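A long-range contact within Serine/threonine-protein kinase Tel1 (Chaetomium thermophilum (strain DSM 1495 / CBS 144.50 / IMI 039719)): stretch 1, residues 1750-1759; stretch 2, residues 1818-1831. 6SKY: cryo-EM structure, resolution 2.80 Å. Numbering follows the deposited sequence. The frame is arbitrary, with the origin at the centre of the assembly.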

# COMPACT_ATOMS: atom_id res chain seq x y z
N GLU A 1750 50.05 43.55 7.60
CA GLU A 1750 48.96 44.40 8.07
C GLU A 1750 47.76 43.54 8.47
O GLU A 1750 47.56 42.45 7.94
CB GLU A 1750 48.56 45.41 6.98
CG GLU A 1750 47.55 46.47 7.42
CD GLU A 1750 48.08 47.39 8.51
OE1 GLU A 1750 49.31 47.38 8.77
OE2 GLU A 1750 47.27 48.12 9.12
N VAL A 1751 46.97 44.05 9.41
CA VAL A 1751 45.86 43.26 9.95
C VAL A 1751 44.62 43.40 9.08
O VAL A 1751 43.91 42.42 8.84
CB VAL A 1751 45.60 43.67 11.40
CG1 VAL A 1751 46.81 43.37 12.24
CG2 VAL A 1751 45.27 45.14 11.50
N PHE A 1752 44.34 44.59 8.56
CA PHE A 1752 43.13 44.83 7.80
C PHE A 1752 43.27 44.42 6.35
O PHE A 1752 42.95 45.20 5.45
CB PHE A 1752 42.73 46.30 7.86
CG PHE A 1752 42.11 46.71 9.15
CD1 PHE A 1752 40.89 46.21 9.53
CD2 PHE A 1752 42.74 47.61 9.98
CE1 PHE A 1752 40.31 46.59 10.72
CE2 PHE A 1752 42.17 47.99 11.17
CZ PHE A 1752 40.95 47.48 11.54
N SER A 1753 43.73 43.20 6.09
CA SER A 1753 43.88 42.75 4.72
C SER A 1753 43.84 41.23 4.70
O SER A 1753 44.16 40.58 5.69
CB SER A 1753 45.18 43.26 4.09
OG SER A 1753 46.31 42.77 4.79
N ALA A 1754 43.46 40.68 3.55
CA ALA A 1754 43.32 39.25 3.42
C ALA A 1754 44.66 38.56 3.66
O ALA A 1754 45.71 39.20 3.79
CB ALA A 1754 42.77 38.88 2.05
N ARG A 1755 44.61 37.24 3.77
CA ARG A 1755 45.76 36.39 4.03
C ARG A 1755 46.32 36.62 5.43
O ARG A 1755 47.18 35.86 5.89
CB ARG A 1755 46.86 36.60 2.98
CG ARG A 1755 46.50 36.03 1.63
CD ARG A 1755 46.28 34.54 1.73
NE ARG A 1755 45.43 34.04 0.65
CZ ARG A 1755 45.07 32.77 0.52
NH1 ARG A 1755 45.50 31.87 1.39
NH2 ARG A 1755 44.29 32.40 -0.49
N ALA A 1756 45.83 37.65 6.11
CA ALA A 1756 46.13 37.84 7.52
C ALA A 1756 45.19 37.04 8.41
O ALA A 1756 45.42 36.98 9.61
CB ALA A 1756 46.04 39.31 7.90
N LEU A 1757 44.15 36.44 7.83
CA LEU A 1757 43.27 35.58 8.60
C LEU A 1757 43.92 34.25 8.96
O LEU A 1757 43.37 33.52 9.78
CB LEU A 1757 41.98 35.35 7.82
CG LEU A 1757 40.74 34.98 8.63
CD1 LEU A 1757 40.17 36.20 9.29
CD2 LEU A 1757 39.71 34.34 7.74
N GLU A 1758 45.07 33.93 8.38
CA GLU A 1758 45.69 32.63 8.56
C GLU A 1758 46.82 32.62 9.57
O GLU A 1758 47.33 31.54 9.89
CB GLU A 1758 46.20 32.10 7.23
CG GLU A 1758 45.11 31.80 6.25
CD GLU A 1758 45.63 31.22 4.96
OE1 GLU A 1758 46.56 31.82 4.37
OE2 GLU A 1758 45.12 30.16 4.53
N ASN A 1759 47.24 33.78 10.08
CA ASN A 1759 48.23 33.45 11.10
C ASN A 1759 47.56 33.34 12.46
O ASN A 1759 46.62 34.08 12.76
CB ASN A 1759 49.34 34.50 11.15
CG ASN A 1759 48.80 35.90 11.28
OD1 ASN A 1759 47.72 36.20 10.80
ND2 ASN A 1759 49.56 36.76 11.94
N ARG A 1818 34.34 51.34 8.59
CA ARG A 1818 34.75 51.31 7.19
C ARG A 1818 35.81 50.25 6.95
O ARG A 1818 35.71 49.46 6.01
CB ARG A 1818 35.25 52.69 6.78
CG ARG A 1818 35.78 52.76 5.37
CD ARG A 1818 36.45 54.09 5.11
NE ARG A 1818 37.53 54.36 6.06
CZ ARG A 1818 38.74 53.84 5.96
NH1 ARG A 1818 39.04 53.02 4.96
NH2 ARG A 1818 39.67 54.13 6.87
N GLU A 1819 36.83 50.21 7.81
CA GLU A 1819 37.92 49.26 7.61
C GLU A 1819 37.44 47.82 7.73
O GLU A 1819 37.75 46.97 6.88
CB GLU A 1819 39.04 49.54 8.61
CG GLU A 1819 39.69 50.89 8.44
CD GLU A 1819 40.70 51.18 9.53
OE1 GLU A 1819 40.48 50.74 10.68
OE2 GLU A 1819 41.71 51.85 9.24
N LEU A 1820 36.68 47.52 8.79
CA LEU A 1820 36.22 46.15 9.01
C LEU A 1820 35.23 45.72 7.94
O LEU A 1820 35.27 44.58 7.48
CB LEU A 1820 35.59 46.03 10.39
CG LEU A 1820 36.55 45.91 11.56
CD1 LEU A 1820 35.82 46.14 12.85
CD2 LEU A 1820 37.17 44.55 11.56
N SER A 1821 34.34 46.62 7.52
CA SER A 1821 33.36 46.26 6.51
C SER A 1821 33.99 46.13 5.13
O SER A 1821 33.45 45.40 4.28
CB SER A 1821 32.24 47.28 6.49
OG SER A 1821 32.76 48.59 6.38
N GLU A 1822 35.11 46.81 4.88
CA GLU A 1822 35.82 46.58 3.63
C GLU A 1822 36.62 45.29 3.66
O GLU A 1822 36.74 44.63 2.63
CB GLU A 1822 36.74 47.75 3.32
CG GLU A 1822 36.00 49.00 2.88
CD GLU A 1822 36.93 50.14 2.54
OE1 GLU A 1822 38.13 50.06 2.88
OE2 GLU A 1822 36.46 51.12 1.93
N SER A 1823 37.18 44.93 4.81
CA SER A 1823 37.95 43.69 4.88
C SER A 1823 37.06 42.46 4.90
O SER A 1823 37.47 41.40 4.41
CB SER A 1823 38.83 43.69 6.12
OG SER A 1823 39.49 44.93 6.25
N LEU A 1824 35.85 42.56 5.46
CA LEU A 1824 34.97 41.40 5.54
C LEU A 1824 34.62 40.86 4.17
O LEU A 1824 34.36 39.66 4.03
CB LEU A 1824 33.69 41.77 6.29
CG LEU A 1824 33.74 41.76 7.81
CD1 LEU A 1824 32.49 42.37 8.34
CD2 LEU A 1824 33.89 40.35 8.30
N GLN A 1825 34.61 41.70 3.15
CA GLN A 1825 34.33 41.23 1.80
C GLN A 1825 35.39 40.25 1.31
O GLN A 1825 35.12 39.48 0.38
CB GLN A 1825 34.23 42.40 0.84
CG GLN A 1825 33.27 43.47 1.27
CD GLN A 1825 33.11 44.54 0.22
OE1 GLN A 1825 33.47 44.35 -0.93
NE2 GLN A 1825 32.56 45.68 0.62
N GLU A 1826 36.58 40.27 1.90
CA GLU A 1826 37.64 39.33 1.57
C GLU A 1826 37.79 38.22 2.59
O GLU A 1826 38.17 37.11 2.22
CB GLU A 1826 38.97 40.07 1.45
CG GLU A 1826 39.01 41.11 0.35
CD GLU A 1826 39.24 40.49 -1.01
OE1 GLU A 1826 40.00 39.51 -1.10
OE2 GLU A 1826 38.66 40.99 -2.00
N TRP A 1827 37.50 38.50 3.86
CA TRP A 1827 37.66 37.51 4.91
C TRP A 1827 36.58 36.44 4.89
O TRP A 1827 36.84 35.30 5.26
CB TRP A 1827 37.67 38.18 6.27
CG TRP A 1827 38.89 38.95 6.55
CD1 TRP A 1827 40.10 38.80 5.97
CD2 TRP A 1827 39.02 40.01 7.49
NE1 TRP A 1827 40.99 39.70 6.49
CE2 TRP A 1827 40.34 40.46 7.43
CE3 TRP A 1827 38.14 40.62 8.39
CZ2 TRP A 1827 40.81 41.49 8.22
CZ3 TRP A 1827 38.61 41.64 9.17
CH2 TRP A 1827 39.93 42.06 9.08
N LEU A 1828 35.36 36.80 4.49
CA LEU A 1828 34.28 35.82 4.51
C LEU A 1828 34.36 34.84 3.36
O LEU A 1828 33.81 33.74 3.47
CB LEU A 1828 32.93 36.53 4.50
CG LEU A 1828 32.58 37.33 5.76
CD1 LEU A 1828 31.25 38.01 5.59
CD2 LEU A 1828 32.57 36.46 6.98
N ASN A 1829 35.03 35.19 2.27
CA ASN A 1829 35.21 34.29 1.13
C ASN A 1829 36.56 33.60 1.21
O ASN A 1829 37.38 33.69 0.30
CB ASN A 1829 35.06 35.07 -0.17
CG ASN A 1829 33.69 35.68 -0.33
OD1 ASN A 1829 32.68 34.98 -0.24
ND2 ASN A 1829 33.65 36.98 -0.57
N PHE A 1830 36.80 32.89 2.30
CA PHE A 1830 38.13 32.36 2.60
C PHE A 1830 38.04 30.88 2.96
O PHE A 1830 37.79 30.53 4.12
CB PHE A 1830 38.77 33.15 3.73
CG PHE A 1830 40.24 33.35 3.56
CD1 PHE A 1830 40.72 34.53 3.02
CD2 PHE A 1830 41.13 32.37 3.93
CE1 PHE A 1830 42.06 34.72 2.86
CE2 PHE A 1830 42.48 32.56 3.77
CZ PHE A 1830 42.95 33.74 3.24
N THR A 1831 38.25 30.02 1.98
CA THR A 1831 38.24 28.58 2.18
C THR A 1831 39.65 28.12 2.52
O THR A 1831 40.52 28.08 1.64
CB THR A 1831 37.72 27.87 0.93
OG1 THR A 1831 36.62 28.60 0.38
CG2 THR A 1831 37.27 26.46 1.27

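The irregular segment 1750-1759 lies against one side of the helix that includes 1818-1827 and against the loop after it; the pair buries 625 Å², with the closest CA approaches, both 6.0 Å, at Ser1753-Ser1823 and Ala1754-Glu1826.

Phe1752 is the first bump. Its CA-to-CB bond points sideways, but chi1 of -76° (m) brings the ring onto the helix. Glu1819 CB covers one face, 3.9 Å from the ring centroid and 13° off the normal, a CH-pi geometry. At the ring edge, Phe1752 CE1 is 3.8 Å from Leu1820 CD2 and Phe1752 CD1 is 3.8 Å from Ser1823 OG. Ser1823 OG donates a hydrogen bond to Glu1819 O at 2.8 Å, within the helix.

Trp1827 is the bump offered by the helix; its indole reaches into a hollow whose edge-on wall is backbone. Val1751 O lies 3.3 Å from Trp1827 CZ2 near the indole plane, and Trp1827 NE1 donates a weak hydrogen bond to Ser1753 O, long at 3.4 Å yet nearly straight at 166°. Leu1757 CD1 covers a face, 4.2 Å from the five-membered-ring centroid and 15° off its normal.

Phe1830 fills the last pocket. Leu1757 CD2 approaches Phe1830 CB at 4.3 Å, while Ala1754 CB, 4.3 Å from Phe1830 CE1, and Glu1758 CD, 3.6 Å from Phe1830 CE2, meet its edge. Arg1755 CZ is 3.6 Å from Phe1830 CZ, and Arg1755 NH1 salt-bridges Glu1758 OE1 at 3.2 Å.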